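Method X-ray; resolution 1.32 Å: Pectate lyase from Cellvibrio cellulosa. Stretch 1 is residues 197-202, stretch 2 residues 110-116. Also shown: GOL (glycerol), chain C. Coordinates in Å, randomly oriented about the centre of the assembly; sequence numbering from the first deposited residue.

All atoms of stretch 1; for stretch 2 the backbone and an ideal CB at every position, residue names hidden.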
# COMPACT_ATOMS: atom_id res chain seq x y z
N GLY A 197 -4.10 -7.32 -12.35
CA GLY A 197 -3.49 -8.55 -12.83
C GLY A 197 -1.99 -8.39 -12.88
O GLY A 197 -1.47 -7.42 -13.42
N ALA A 198 -1.28 -9.36 -12.32
CA ALA A 198 0.15 -9.30 -12.26
C ALA A 198 0.77 -9.28 -13.64
O ALA A 198 1.81 -8.67 -13.83
CB ALA A 198 0.67 -10.48 -11.47
N LEU A 199 0.13 -9.97 -14.58
CA LEU A 199 0.64 -10.05 -15.94
C LEU A 199 -0.09 -9.18 -16.94
O LEU A 199 0.49 -8.76 -17.93
CB LEU A 199 0.63 -11.49 -16.44
CG LEU A 199 1.44 -12.45 -15.57
CD1 LEU A 199 1.51 -13.81 -16.28
CD2 LEU A 199 2.82 -11.95 -15.30
N ASP A 200 -1.37 -8.96 -16.70
CA ASP A 200 -2.21 -8.26 -17.68
C ASP A 200 -2.49 -6.80 -17.32
O ASP A 200 -3.03 -6.08 -18.14
CB ASP A 200 -3.50 -9.04 -17.99
CG ASP A 200 -4.51 -9.08 -16.86
OD1 ASP A 200 -4.46 -8.26 -15.91
OD2 ASP A 200 -5.43 -9.93 -16.89
N TYR A 201 -2.08 -6.40 -16.12
CA TYR A 201 -2.23 -5.01 -15.61
C TYR A 201 -3.67 -4.56 -15.39
O TYR A 201 -3.91 -3.41 -15.01
CB TYR A 201 -1.54 -4.00 -16.54
CG TYR A 201 -0.09 -4.28 -16.77
CD1 TYR A 201 0.87 -3.80 -15.90
CD2 TYR A 201 0.33 -4.99 -17.89
CE1 TYR A 201 2.21 -4.04 -16.12
CE2 TYR A 201 1.68 -5.24 -18.10
CZ TYR A 201 2.60 -4.76 -17.21
OH TYR A 201 3.93 -5.00 -17.43
N GLN A 202 -4.64 -5.42 -15.64
CA GLN A 202 -6.05 -5.04 -15.61
C GLN A 202 -6.55 -4.99 -14.18
O GLN A 202 -6.14 -5.78 -13.36
CB GLN A 202 -6.91 -6.10 -16.31
CG GLN A 202 -6.72 -6.40 -17.78
CD GLN A 202 -7.59 -7.63 -18.22
OE1 GLN A 202 -8.37 -8.17 -17.43
NE2 GLN A 202 -7.42 -8.07 -19.45
N UNK A 110 8.45 -10.88 -6.52
CA UNK A 110 8.11 -9.96 -7.58
C UNK A 110 8.00 -10.65 -8.92
O UNK A 110 8.88 -11.40 -9.33
CB UNK A 110 9.15 -8.84 -7.66
N UNK A 111 6.92 -10.42 -9.62
CA UNK A 111 6.77 -10.92 -10.95
C UNK A 111 7.70 -10.19 -11.92
O UNK A 111 8.17 -9.12 -11.62
CB UNK A 111 5.31 -10.79 -11.39
N UNK A 112 7.85 -10.74 -13.12
CA UNK A 112 8.68 -10.14 -14.15
C UNK A 112 8.22 -8.73 -14.50
O UNK A 112 9.02 -7.89 -14.90
CB UNK A 112 8.68 -11.02 -15.40
N UNK A 113 6.94 -8.47 -14.31
CA UNK A 113 6.34 -7.18 -14.60
C UNK A 113 6.56 -6.13 -13.52
O UNK A 113 6.24 -4.98 -13.70
CB UNK A 113 4.84 -7.36 -14.82
N UNK A 114 7.04 -6.56 -12.37
CA UNK A 114 7.20 -5.69 -11.22
C UNK A 114 6.10 -5.83 -10.17
O UNK A 114 6.26 -5.33 -9.08
CB UNK A 114 7.26 -4.24 -11.69
N UNK A 115 5.01 -6.50 -10.50
CA UNK A 115 3.92 -6.69 -9.56
C UNK A 115 4.41 -7.42 -8.32
O UNK A 115 5.22 -8.35 -8.41
CB UNK A 115 2.77 -7.46 -10.22
N UNK A 116 3.87 -7.05 -7.17
CA UNK A 116 4.05 -7.79 -5.92
C UNK A 116 2.73 -8.42 -5.51
O UNK A 116 1.73 -7.72 -5.39
CB UNK A 116 4.58 -6.88 -4.81
C1 GOL C . -2.09 -14.05 -12.78
O1 GOL C . -3.47 -14.31 -12.67
C2 GOL C . -1.59 -14.00 -11.36
O2 GOL C . -0.20 -14.11 -11.36
C3 GOL C . -2.02 -12.74 -10.62
O3 GOL C . -2.62 -11.71 -11.38

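Position 110 lies out of reach of stretch 1: nothing there comes within 5.5 Å of its ideal CB, so the visible atoms scarcely restrict the choice. The deposited residue is Gln110, whose extended side chain serves its own loop, NE2 donating a hydrogen bond to the carbonyl O of position 114 at 2.9 Å.

At position 111 the CA-to-CB bond points toward stretch 1, and the ideal CB stands 4.7 Å from Ala198 CB and 4.8 Å from Leu199 CD2. Two apolar groups invite an apolar partner, aliphatic or aromatic; a flat ring could spread over the methyl of Ala198. The residue is Tyr111, with chi1 in m. Ala198 CB sits over one face of its ring, 3.3 Å from the centroid and 12° off the normal, a close CH-pi contact, while Leu199 CD2 approaches Tyr111 CD2 at 4.1 Å. The glycerol links the same two residues: its O2 donates to Tyr111 OH at 2.6 Å, and its O3 accepts from Ala198 N at 2.9 Å.

Position 112 points sideways into space that stretch 1 leaves empty, and many small or polar residues would serve. It is Ser112, the second residue of a type I turn that begins at 111 and ends at 114.

Position 113 is more demanding. Its CB points toward stretch 1, with the ideal atom 3.4 Å from Ala198 O and 3.6 Å from Tyr201 OH, and Leu199 CD2 5.0 Å away. A carbonyl so near favours a short donor, so serine or threonine fits well; a methyl could also meet the leucine. Thr113 supplies both: OG1 donates to Ala198 O at 2.7 Å, and CG2 lies 4.0 Å from Leu199 CD2. One water extends the link, donating to Thr113 O and accepting from Tyr201 OH, each at 2.6 Å.

Position 114 has phi/psi of 101/-13. A CB there would be jammed against the preceding carbonyl O, which by itself calls for glycine. Gly114 closes the turn, its N donating to Tyr111 O at 2.9 Å.

Position 115 again points toward stretch 1, but its ideal CB is already 3.8 Å from Ala198 CA. A small apolar side chain suits so near a backbone. Ala115 places its CB 3.9 Å from Ala198 CB, a snug methyl-to-methyl contact.

Position 116 turns away, and stretch 1 says little about it; Leu116 makes no contact across the interface.

Stretch 2 (110-116) QYSTGAL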
# COMPACT_ATOMS: atom_id res chain seq x y z
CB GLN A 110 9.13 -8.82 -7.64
CG GLN A 110 8.71 -7.69 -8.53
CD GLN A 110 9.65 -6.53 -8.43
OE1 GLN A 110 10.87 -6.70 -8.47
NE2 GLN A 110 9.10 -5.32 -8.30
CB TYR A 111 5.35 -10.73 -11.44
CG TYR A 111 4.27 -11.54 -10.78
CD1 TYR A 111 3.65 -11.12 -9.62
CD2 TYR A 111 3.78 -12.68 -11.39
CE1 TYR A 111 2.60 -11.82 -9.07
CE2 TYR A 111 2.75 -13.39 -10.84
CZ TYR A 111 2.14 -12.94 -9.68
OH TYR A 111 1.10 -13.64 -9.17
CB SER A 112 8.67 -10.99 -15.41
OG SER A 112 7.40 -11.06 -15.97
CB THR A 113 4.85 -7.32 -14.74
OG1 THR A 113 4.34 -7.85 -13.52
CG2 THR A 113 4.46 -8.30 -15.84
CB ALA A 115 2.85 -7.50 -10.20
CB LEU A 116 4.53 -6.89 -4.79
CG LEU A 116 5.88 -6.20 -5.06
CD1 LEU A 116 6.26 -5.35 -3.89
CD2 LEU A 116 6.94 -7.21 -5.26
O HOH W 1 5.51 -3.61 -15.84
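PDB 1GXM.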